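PDB 3U2R: regulatory protein MarR from Planctomyces limnophilus, which probably binds DNA through a winged helix-turn-helix domain and regulates transcription, as members of the MarR family do. Local coordinates for residues A[140-143]-A[144-148]; A[21-24]-A[25-28]; A[124-127]-A[128-132]. One frame throughout, in Å; residues are numbered along the deposited sequence.

Interaction 1. Residues A[140-143]-A[144-148]; sequences HELI and RLMEL
Glu-141 and Arg-144 form a salt bridge one turn apart near the C-terminal end of the long helix 110-148. The two side chains run side by side. Arg-144 grips the carboxylate side-on with two nitrogens. NE gives a nearly straight bond to OE1 of Glu-141 (3.2 Å, 178°). That oxygen lies in the guanidinium plane but is met from above the carboxylate plane. NH2 reaches OE2 of Glu-141 at 2.8 Å, on the syn side. The carboxylate comes back toward the helix turn because Glu-141 bends at chi2 (65°). An alanine here takes away both acceptor oxygens, and the guanidinium of Arg-144 would probably be left without its mate and free to turn.

Backbone bonds of the i to i+4 kind run beneath. Leu-145 N to Glu-141 O and Met-146 N to Leu-142 O are both 2.9 Å. Glu-147 OE1 is hydrogen-bonded to His-133 NE2 of the second subunit.

The main apolar contacts are made by Leu-142, Ile-143 and Met-146. The CD1 methyl of Leu-142 meets CG of Met-146, a selenomethionine, at 4.0 Å. CE of Met-146 comes back near CG1 of Ile-143. Leu-142 also packs on Leu-142 of the fourth subunit.

The two-nitrogen grip should restrain the rotation of both charged groups. It would also be expected to favour the ionised form of Glu-141.

Interaction 2. Residues A[21-24]-A[25-28]; sequences YLQL and WRTY
Trp-25 and Tyr-21 meet one turn apart on helix 18-40, the first helix of this MarR-type chain, as a T-shaped (edge-to-face) aromatic pair. The tryptophan brings its pyrrole edge to the tyrosine face. The tyrosine ring and the five-membered ring have centroids 4.6 Å apart and planes at 71°. CD1 of Trp-25 sits above the ring near its rim, 3.6 Å from CZ of Tyr-21. The two side chains run the same way from the helix. CG of Tyr-21 is anti to the backbone N (chi1 175°), which sends the phenol out in the same direction as the indole; the turn of the ring about CB-CG then presents its face to the tryptophan edge. The backbone ties the pair as well, with Trp-25 N bonded to Tyr-21 O. The indole also meets the ring of Phe-13 of the third subunit, so the tryptophan also takes part in a contact between chains.

Leu-24 is buried. Its CB lies against the backbone N of Trp-25, while its side chain packs on Phe-13 and Leu-16 of its own chain and on Leu-24 of the third subunit. Its carbonyl O accepts the N-H of Tyr-28 at 3.0 Å.

Gln-23 is a buried polar residue on the side of the helix that meets helix 110-148. Its chain bends at chi2 (69°) and passes obliquely by the aliphatic part of Arg-26, with NE2 of Gln-23 4.0 Å from CD of Arg-26. Gln-23 and Thr-27 both touch Glu-138 of helix 110-148, which joins the first and last helices of the chain. Thr-27 N bonds to Gln-23 O. A water links the two side chains: it accepts a bond from NE2 of Gln-23 at 2.6 Å and lies 2.8 Å from OG1 of Thr-27.

Interaction 3. Residues A[124-127]-A[128-132]; sequences RQCH and ERQLG
His-127 ND1 donates to OE1 of Gln-130 in a nearly straight bond of 3.0 Å (177°). The oxygen lies at the edge of the imidazole, close to its plane. The donor sits above the carbonyl plane of the amide, so no lone pair is met head-on. The two side chains run side by side. The other end of the amide leaves this helix: NE2 of Gln-130 bonds to Met-31 O and to Glu-35 on helix 18-40. The amide is thus held at both ends and its rotation is fixed.

Arg-124 and Glu-128 make a weaker link. NE of Arg-124 is 3.9 Å from OE2 of Glu-128, a long salt bridge. NE is buried here without a hydrogen-bond partner, while NH1 pairs with Glu-121.

All this lies on helix 110-148, the long C-terminal helix of the MarR fold, whose turns are closed by i to i+4 bonds such as Glu-128 N to Arg-124 O (2.9 Å).

Arg-129 folds back over the helix by its bend at chi3 (-62°). One face of its guanidinium lies over CA of Cys-126, and NH1 of Arg-129 is 3.5 Å from CB of Gln-125. Cys-126 packs on Ile-34 and Ile-38 of helix 18-40. Glu-128 meets Leu-145 of the third subunit and Met-146 of the second subunit.

From the N terminus, interaction 2 comes first, on helix 18-40. Interactions 3 and 1 follow on helix 110-148. Each joins residues about one turn apart in one helix, so none closes a loop; the three run in series without nesting or crossing. The helix-turn-helix region and the small antiparallel sheet lie between interactions 2 and 3 in sequence. The two helices pack together: residues of interaction 3 meet helix 18-40, and those of interaction 2 meet helix 110-148. The centres of interactions 1 and 3 are about 24 Å apart. All three touch the third subunit. Across that interface, residues of interaction 1 pack on those of interaction 3 from the other chain.

Interaction 1. Residues A[140-143]-A[144-148]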
ATOM      1  N   HIS A 140      -3.764  -7.314  -0.384  1.00 38.28           N
ATOM      2  CA  HIS A 140      -3.961  -8.769  -0.651  1.00 41.08           C
ATOM      3  C   HIS A 140      -5.312  -9.018  -1.298  1.00 44.08           C
ATOM      4  O   HIS A 140      -5.392  -9.728  -2.268  1.00 44.13           O
ATOM      5  CB  HIS A 140      -3.861  -9.607   0.613  1.00 45.28           C
ATOM      6  CG  HIS A 140      -2.503  -9.543   1.200  1.00 53.09           C
ATOM      7  ND1 HIS A 140      -2.272  -9.583   2.580  1.00 57.66           N
ATOM      8  CD2 HIS A 140      -1.332  -9.349   0.568  1.00 56.58           C
ATOM      9  CE1 HIS A 140      -0.956  -9.459   2.707  1.00 56.99           C
ATOM     10  NE2 HIS A 140      -0.376  -9.302   1.507  1.00 57.30           N
ATOM     11  N   GLU A 141      -6.349  -8.371  -0.816  1.00 41.98           N
ATOM     12  CA  GLU A 141      -7.685  -8.527  -1.375  1.00 41.46           C
ATOM     13  C   GLU A 141      -7.749  -7.894  -2.770  1.00 44.47           C
ATOM     14  O   GLU A 141      -8.291  -8.523  -3.676  1.00 44.36           O
ATOM     15  CB  GLU A 141      -8.743  -7.944  -0.399  1.00 43.23           C
ATOM     16  CG  GLU A 141     -10.185  -8.187  -0.830  1.00 54.92           C
ATOM     17  CD  GLU A 141     -10.649  -9.627  -0.874  1.00 66.81           C
ATOM     18  OE1 GLU A 141      -9.954 -10.534  -0.351  1.00 56.35           O
ATOM     19  OE2 GLU A 141     -11.696  -9.851  -1.515  1.00 63.66           O
ATOM     20  N   LEU A 142      -7.086  -6.733  -2.984  1.00 39.18           N
ATOM     21  CA  LEU A 142      -7.069  -6.084  -4.295  1.00 38.63           C
ATOM     22  C   LEU A 142      -6.371  -6.975  -5.330  1.00 43.46           C
ATOM     23  O   LEU A 142      -6.937  -7.220  -6.402  1.00 44.04           O
ATOM     24  CB  LEU A 142      -6.421  -4.729  -4.164  1.00 37.39           C
ATOM     25  CG  LEU A 142      -6.143  -3.903  -5.418  1.00 42.69           C
ATOM     26  CD1 LEU A 142      -7.337  -3.809  -6.360  1.00 44.23           C
ATOM     27  CD2 LEU A 142      -5.793  -2.535  -5.024  1.00 44.85           C
ATOM     28  N   ILE A 143      -5.188  -7.517  -4.985  1.00 39.05           N
ATOM     29  CA  ILE A 143      -4.487  -8.459  -5.871  1.00 40.04           C
ATOM     30  C   ILE A 143      -5.425  -9.646  -6.204  1.00 43.78           C
ATOM     31  O   ILE A 143      -5.561 -10.011  -7.355  1.00 42.75           O
ATOM     32  CB  ILE A 143      -3.140  -8.942  -5.238  1.00 43.63           C
ATOM     33  CG1 ILE A 143      -2.144  -7.780  -5.273  1.00 44.15           C
ATOM     34  CG2 ILE A 143      -2.545 -10.216  -5.976  1.00 43.52           C
ATOM     35  CD1 ILE A 143      -0.977  -7.948  -4.316  1.00 46.83           C
ATOM     36  N   ARG A 144      -6.116 -10.198  -5.212  1.00 43.89           N
ATOM     37  CA  ARG A 144      -7.036 -11.335  -5.429  1.00 44.39           C
ATOM     38  C   ARG A 144      -8.147 -10.950  -6.402  1.00 47.30           C
ATOM     39  O   ARG A 144      -8.402 -11.667  -7.350  1.00 46.24           O
ATOM     40  CB  ARG A 144      -7.630 -11.812  -4.098  1.00 46.67           C
ATOM     41  CG  ARG A 144      -8.301 -13.178  -4.222  1.00 50.54           C
ATOM     42  CD  ARG A 144      -8.958 -13.610  -2.934  1.00 46.37           C
ATOM     43  NE  ARG A 144     -10.161 -12.818  -2.627  1.00 59.57           N
ATOM     44  CZ  ARG A 144     -11.356 -12.939  -3.222  1.00 70.10           C
ATOM     45  NH1 ARG A 144     -11.544 -13.830  -4.194  1.00 58.61           N
ATOM     46  NH2 ARG A 144     -12.365 -12.158  -2.861  1.00 54.71           N
ATOM     47  N   LEU A 145      -8.763  -9.784  -6.217  1.00 45.16           N
ATOM     48  CA  LEU A 145      -9.839  -9.389  -7.119  1.00 47.03           C
ATOM     49  C   LEU A 145      -9.363  -9.141  -8.538  1.00 49.08           C
ATOM     50  O   LEU A 145     -10.100  -9.447  -9.446  1.00 48.85           O
ATOM     51  CB  LEU A 145     -10.559  -8.123  -6.609  1.00 46.71           C
ATOM     52  CG  LEU A 145     -11.260  -8.284  -5.291  1.00 49.54           C
ATOM     53  CD1 LEU A 145     -11.840  -6.971  -4.832  1.00 49.38           C
ATOM     54  CD2 LEU A 145     -12.376  -9.310  -5.387  1.00 56.73           C
HETATM   55  N   MSE A 146      -8.201  -8.463  -8.722  1.00 45.39           N
HETATM   56  CA  MSE A 146      -7.640  -8.194 -10.042  1.00 43.61           C
HETATM   57  C   MSE A 146      -7.273  -9.495 -10.757  1.00 54.08           C
HETATM   58  O   MSE A 146      -7.351  -9.557 -11.971  1.00 53.48           O
HETATM   59  CB  MSE A 146      -6.382  -7.305  -9.905  1.00 42.72           C
HETATM   60  CG  MSE A 146      -6.695  -5.865  -9.680  1.00 46.32           C
HETATM   61 SE   MSE A 146      -5.133  -4.750  -9.697  0.90 49.48          SE
HETATM   62  CE  MSE A 146      -4.019  -5.558  -8.421  1.00 44.21           C
ATOM     63  N   GLU A 147      -6.876 -10.531 -10.004  1.00 55.61           N
ATOM     64  CA  GLU A 147      -6.423 -11.758 -10.600  1.00 58.67           C
ATOM     65  C   GLU A 147      -7.526 -12.768 -10.766  1.00 69.58           C
ATOM     66  O   GLU A 147      -7.286 -13.728 -11.462  1.00 70.53           O
ATOM     67  CB  GLU A 147      -5.221 -12.326  -9.833  1.00 59.77           C
ATOM     68  CG  GLU A 147      -4.029 -11.406 -10.050  1.00 69.63           C
ATOM     69  CD  GLU A 147      -2.656 -11.901  -9.643  1.00100.50           C
ATOM     70  OE1 GLU A 147      -1.747 -11.049  -9.507  1.00 74.02           O
ATOM     71  OE2 GLU A 147      -2.458 -13.134  -9.555  1.00110.92           O
ATOM     72  N   LEU A 148      -8.729 -12.569 -10.229  1.00 73.48           N
ATOM     73  CA  LEU A 148      -9.825 -13.493 -10.559  1.00 77.99           C
ATOM     74  C   LEU A 148     -10.425 -12.970 -11.877  1.00 86.33           C
ATOM     75  O   LEU A 148     -10.884 -13.771 -12.690  1.00 88.01           O
ATOM     76  CB  LEU A 148     -10.885 -13.740  -9.442  1.00 79.38           C
ATOM     77  CG  LEU A 148     -11.676 -12.586  -8.814  1.00 84.49           C
ATOM     78  CD1 LEU A 148     -12.612 -11.917  -9.790  1.00 89.10           C
ATOM     79  CD2 LEU A 148     -12.498 -13.092  -7.634  1.00 85.83           C
TER

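Interaction 2. Residues A[21-24]-A[25-28]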
ATOM      1  N   TYR A  21     -18.705  -4.200   4.318  1.00 43.78           N
ATOM      2  CA  TYR A  21     -19.012  -4.375   5.750  1.00 44.50           C
ATOM      3  C   TYR A  21     -18.016  -5.353   6.417  1.00 43.82           C
ATOM      4  O   TYR A  21     -17.527  -5.063   7.516  1.00 41.34           O
ATOM      5  CB  TYR A  21     -20.474  -4.839   5.923  1.00 50.33           C
ATOM      6  CG  TYR A  21     -20.886  -5.170   7.339  1.00 56.71           C
ATOM      7  CD1 TYR A  21     -21.201  -4.168   8.246  1.00 60.67           C
ATOM      8  CD2 TYR A  21     -20.996  -6.488   7.764  1.00 59.23           C
ATOM      9  CE1 TYR A  21     -21.645  -4.470   9.539  1.00 62.99           C
ATOM     10  CE2 TYR A  21     -21.431  -6.803   9.053  1.00 61.15           C
ATOM     11  CZ  TYR A  21     -21.769  -5.791   9.934  1.00 68.88           C
ATOM     12  OH  TYR A  21     -22.176  -6.067  11.229  1.00 72.44           O
ATOM     13  N   LEU A  22     -17.700  -6.487   5.760  1.00 41.02           N
ATOM     14  CA  LEU A  22     -16.689  -7.432   6.270  1.00 40.97           C
ATOM     15  C   LEU A  22     -15.338  -6.819   6.234  1.00 41.93           C
ATOM     16  O   LEU A  22     -14.593  -6.975   7.190  1.00 39.13           O
ATOM     17  CB  LEU A  22     -16.656  -8.737   5.479  1.00 44.25           C
ATOM     18  CG  LEU A  22     -17.931  -9.537   5.600  1.00 54.92           C
ATOM     19  CD1 LEU A  22     -18.053 -10.505   4.452  1.00 59.26           C
ATOM     20  CD2 LEU A  22     -18.011 -10.288   6.940  1.00 60.88           C
ATOM     21  N   GLN A  23     -15.040  -5.973   5.210  1.00 37.90           N
ATOM     22  CA  GLN A  23     -13.757  -5.324   5.238  1.00 35.81           C
ATOM     23  C   GLN A  23     -13.653  -4.346   6.401  1.00 42.11           C
ATOM     24  O   GLN A  23     -12.580  -4.235   6.976  1.00 44.53           O
ATOM     25  CB  GLN A  23     -13.490  -4.609   3.904  1.00 37.90           C
ATOM     26  CG  GLN A  23     -11.983  -4.182   3.766  1.00 37.64           C
ATOM     27  CD  GLN A  23     -11.083  -5.369   3.605  1.00 56.91           C
ATOM     28  OE1 GLN A  23     -11.400  -6.283   2.859  1.00 54.02           O
ATOM     29  NE2 GLN A  23      -9.955  -5.407   4.322  1.00 52.07           N
ATOM     30  N   LEU A  24     -14.737  -3.623   6.754  1.00 40.02           N
ATOM     31  CA  LEU A  24     -14.743  -2.651   7.857  1.00 38.84           C
ATOM     32  C   LEU A  24     -14.505  -3.351   9.187  1.00 43.71           C
ATOM     33  O   LEU A  24     -13.739  -2.858  10.042  1.00 42.80           O
ATOM     34  CB  LEU A  24     -16.075  -1.902   7.892  1.00 41.38           C
ATOM     35  CG  LEU A  24     -16.255  -0.859   8.994  1.00 43.57           C
ATOM     36  CD1 LEU A  24     -15.464   0.367   8.713  1.00 43.65           C
ATOM     37  CD2 LEU A  24     -17.735  -0.481   9.108  1.00 40.90           C
ATOM     38  N   TRP A  25     -15.125  -4.520   9.351  1.00 41.89           N
ATOM     39  CA  TRP A  25     -14.874  -5.336  10.523  1.00 43.12           C
ATOM     40  C   TRP A  25     -13.452  -5.840  10.544  1.00 44.27           C
ATOM     41  O   TRP A  25     -12.865  -5.770  11.611  1.00 43.77           O
ATOM     42  CB  TRP A  25     -15.865  -6.505  10.647  1.00 45.52           C
ATOM     43  CG  TRP A  25     -17.110  -6.064  11.334  1.00 52.47           C
ATOM     44  CD1 TRP A  25     -18.261  -5.620  10.743  1.00 57.75           C
ATOM     45  CD2 TRP A  25     -17.216  -5.714  12.712  1.00 55.14           C
ATOM     46  NE1 TRP A  25     -19.115  -5.125  11.699  1.00 60.17           N
ATOM     47  CE2 TRP A  25     -18.499  -5.170  12.914  1.00 62.44           C
ATOM     48  CE3 TRP A  25     -16.361  -5.847  13.820  1.00 58.08           C
ATOM     49  CZ2 TRP A  25     -18.997  -4.890  14.193  1.00 64.93           C
ATOM     50  CZ3 TRP A  25     -16.862  -5.573  15.090  1.00 61.17           C
ATOM     51  CH2 TRP A  25     -18.143  -5.053  15.259  1.00 63.42           C
ATOM     52  N   ARG A  26     -12.861  -6.304   9.397  1.00 39.15           N
ATOM     53  CA  ARG A  26     -11.444  -6.688   9.382  1.00 38.34           C
ATOM     54  C   ARG A  26     -10.531  -5.517   9.784  1.00 37.88           C
ATOM     55  O   ARG A  26      -9.520  -5.752  10.374  1.00 36.67           O
ATOM     56  CB  ARG A  26     -10.967  -7.183   7.995  1.00 35.75           C
ATOM     57  CG  ARG A  26     -11.699  -8.369   7.407  1.00 58.95           C
ATOM     58  CD  ARG A  26     -11.039  -8.850   6.101  1.00 51.16           C
ATOM     59  NE  ARG A  26      -9.881  -9.590   6.498  1.00 74.24           N
ATOM     60  CZ  ARG A  26      -9.894 -10.853   6.890  1.00 79.96           C
ATOM     61  NH1 ARG A  26      -8.788 -11.418   7.336  1.00 61.57           N
ATOM     62  NH2 ARG A  26     -11.023 -11.566   6.844  1.00 67.55           N
ATOM     63  N   THR A  27     -10.868  -4.292   9.410  1.00 35.80           N
ATOM     64  CA  THR A  27     -10.114  -3.065   9.788  1.00 35.49           C
ATOM     65  C   THR A  27     -10.153  -2.913  11.270  1.00 38.62           C
ATOM     66  O   THR A  27      -9.120  -2.714  11.905  1.00 38.09           O
ATOM     67  CB  THR A  27     -10.648  -1.812   9.095  1.00 33.97           C
ATOM     68  OG1 THR A  27     -10.398  -2.019   7.711  1.00 37.38           O
ATOM     69  CG2 THR A  27      -9.994  -0.494   9.566  1.00 37.50           C
ATOM     70  N   TYR A  28     -11.331  -3.052  11.847  1.00 38.55           N
ATOM     71  CA  TYR A  28     -11.501  -2.959  13.308  1.00 36.18           C
ATOM     72  C   TYR A  28     -10.718  -4.060  13.995  1.00 38.38           C
ATOM     73  O   TYR A  28     -10.017  -3.804  14.992  1.00 37.78           O
ATOM     74  CB  TYR A  28     -12.987  -3.002  13.686  1.00 39.70           C
ATOM     75  CG  TYR A  28     -13.256  -3.204  15.154  1.00 40.26           C
ATOM     76  CD1 TYR A  28     -13.326  -2.132  16.019  1.00 40.84           C
ATOM     77  CD2 TYR A  28     -13.429  -4.488  15.682  1.00 42.01           C
ATOM     78  CE1 TYR A  28     -13.565  -2.319  17.382  1.00 42.28           C
ATOM     79  CE2 TYR A  28     -13.599  -4.690  17.036  1.00 41.75           C
ATOM     80  CZ  TYR A  28     -13.677  -3.605  17.889  1.00 44.35           C
ATOM     81  OH  TYR A  28     -13.914  -3.786  19.228  1.00 43.33           O
TER
HETATM   82  O   HOH W   1      -8.991  -3.569   5.922  1.00 48.00           O

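Interaction 3. Residues A[124-127]-A[128-132]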
ATOM      1  N   ARG A 124       2.476   5.536  19.160  1.00 42.88           N
ATOM      2  CA  ARG A 124       2.677   6.027  17.820  1.00 43.74           C
ATOM      3  C   ARG A 124       3.154   4.856  16.934  1.00 46.19           C
ATOM      4  O   ARG A 124       2.649   4.696  15.832  1.00 42.06           O
ATOM      5  CB  ARG A 124       3.697   7.191  17.801  1.00 48.94           C
ATOM      6  CG  ARG A 124       3.924   7.778  16.398  1.00 54.32           C
ATOM      7  CD  ARG A 124       4.975   8.847  16.431  1.00 61.32           C
ATOM      8  NE  ARG A 124       6.281   8.212  16.616  1.00 83.91           N
ATOM      9  CZ  ARG A 124       7.131   8.380  17.631  1.00 97.03           C
ATOM     10  NH1 ARG A 124       6.859   9.245  18.614  1.00 83.99           N
ATOM     11  NH2 ARG A 124       8.263   7.696  17.668  1.00 84.85           N
ATOM     12  N   GLN A 125       4.065   3.995  17.459  1.00 42.00           N
ATOM     13  CA  GLN A 125       4.519   2.835  16.685  1.00 41.52           C
ATOM     14  C   GLN A 125       3.387   1.863  16.459  1.00 47.21           C
ATOM     15  O   GLN A 125       3.318   1.232  15.421  1.00 46.27           O
ATOM     16  CB  GLN A 125       5.671   2.110  17.321  1.00 42.36           C
ATOM     17  CG  GLN A 125       6.931   2.948  17.283  1.00 52.14           C
ATOM     18  CD  GLN A 125       8.072   2.467  18.140  1.00 83.31           C
ATOM     19  OE1 GLN A 125       8.947   3.267  18.475  1.00 84.02           O
ATOM     20  NE2 GLN A 125       8.157   1.165  18.464  1.00 81.29           N
ATOM     21  N   CYS A 126       2.550   1.696  17.446  1.00 44.48           N
ATOM     22  CA  CYS A 126       1.365   0.887  17.311  1.00 47.03           C
ATOM     23  C   CYS A 126       0.446   1.439  16.168  1.00 44.60           C
ATOM     24  O   CYS A 126      -0.036   0.642  15.378  1.00 41.26           O
ATOM     25  CB  CYS A 126       0.663   0.809  18.661  1.00 50.87           C
ATOM     26  SG  CYS A 126      -1.111   0.740  18.612  1.00 55.27           S
ATOM     27  N   HIS A 127       0.297   2.769  16.018  1.00 41.45           N
ATOM     28  CA  HIS A 127      -0.523   3.342  14.953  1.00 40.80           C
ATOM     29  C   HIS A 127       0.147   3.172  13.617  1.00 42.88           C
ATOM     30  O   HIS A 127      -0.530   2.884  12.640  1.00 41.44           O
ATOM     31  CB  HIS A 127      -0.853   4.819  15.183  1.00 43.35           C
ATOM     32  CG  HIS A 127      -1.713   5.084  16.393  1.00 49.02           C
ATOM     33  ND1 HIS A 127      -2.812   4.265  16.726  1.00 51.33           N
ATOM     34  CD2 HIS A 127      -1.731   6.162  17.217  1.00 50.37           C
ATOM     35  CE1 HIS A 127      -3.297   4.777  17.836  1.00 49.84           C
ATOM     36  NE2 HIS A 127      -2.740   5.952  18.119  1.00 50.13           N
ATOM     37  N   GLU A 128       1.473   3.227  13.572  1.00 39.01           N
ATOM     38  CA  GLU A 128       2.212   2.943  12.340  1.00 37.71           C
ATOM     39  C   GLU A 128       2.036   1.451  11.914  1.00 44.67           C
ATOM     40  O   GLU A 128       1.709   1.170  10.745  1.00 42.86           O
ATOM     41  CB  GLU A 128       3.668   3.294  12.507  1.00 40.74           C
ATOM     42  CG  GLU A 128       3.894   4.803  12.619  1.00 43.92           C
ATOM     43  CD  GLU A 128       5.302   5.125  13.070  1.00 51.76           C
ATOM     44  OE1 GLU A 128       6.128   4.200  13.018  1.00 51.80           O
ATOM     45  OE2 GLU A 128       5.625   6.311  13.280  1.00 66.81           O
ATOM     46  N   ARG A 129       2.081   0.501  12.888  1.00 42.26           N
ATOM     47  CA  ARG A 129       1.903  -0.935  12.556  1.00 39.34           C
ATOM     48  C   ARG A 129       0.502  -1.209  12.108  1.00 44.13           C
ATOM     49  O   ARG A 129       0.312  -2.000  11.191  1.00 46.38           O
ATOM     50  CB  ARG A 129       2.274  -1.791  13.723  1.00 39.15           C
ATOM     51  CG  ARG A 129       3.815  -1.652  14.078  1.00 36.51           C
ATOM     52  CD  ARG A 129       4.268  -2.866  14.857  1.00 40.04           C
ATOM     53  NE  ARG A 129       3.550  -2.977  16.112  1.00 53.66           N
ATOM     54  CZ  ARG A 129       3.771  -2.224  17.198  1.00 73.80           C
ATOM     55  NH1 ARG A 129       4.716  -1.293  17.189  1.00 58.33           N
ATOM     56  NH2 ARG A 129       3.035  -2.395  18.299  1.00 62.86           N
ATOM     57  N   GLN A 130      -0.478  -0.497  12.659  1.00 40.49           N
ATOM     58  CA  GLN A 130      -1.898  -0.642  12.248  1.00 38.55           C
ATOM     59  C   GLN A 130      -2.083  -0.275  10.822  1.00 40.85           C
ATOM     60  O   GLN A 130      -2.704  -1.017  10.082  1.00 39.67           O
ATOM     61  CB  GLN A 130      -2.792   0.270  13.076  1.00 39.20           C
ATOM     62  CG  GLN A 130      -3.002  -0.208  14.505  1.00 45.74           C
ATOM     63  CD  GLN A 130      -3.921   0.686  15.288  1.00 53.82           C
ATOM     64  OE1 GLN A 130      -3.919   1.902  15.149  1.00 41.94           O
ATOM     65  NE2 GLN A 130      -4.637   0.125  16.238  1.00 48.25           N
ATOM     66  N   LEU A 131      -1.564   0.908  10.444  1.00 38.88           N
ATOM     67  CA  LEU A 131      -1.687   1.452   9.097  1.00 37.43           C
ATOM     68  C   LEU A 131      -0.978   0.580   8.069  1.00 39.96           C
ATOM     69  O   LEU A 131      -1.541   0.280   7.011  1.00 35.63           O
ATOM     70  CB  LEU A 131      -1.194   2.871   9.040  1.00 37.47           C
ATOM     71  CG  LEU A 131      -2.049   3.874   9.876  1.00 39.15           C
ATOM     72  CD1 LEU A 131      -1.265   5.147  10.115  1.00 41.89           C
ATOM     73  CD2 LEU A 131      -3.381   4.160   9.234  1.00 38.41           C
ATOM     74  N   GLY A 132       0.191   0.091   8.432  1.00 40.82           N
ATOM     75  CA  GLY A 132       0.936  -0.845   7.606  1.00 41.65           C
ATOM     76  C   GLY A 132       0.199  -2.137   7.342  1.00 41.56           C
ATOM     77  O   GLY A 132       0.071  -2.567   6.189  1.00 40.33           O
TER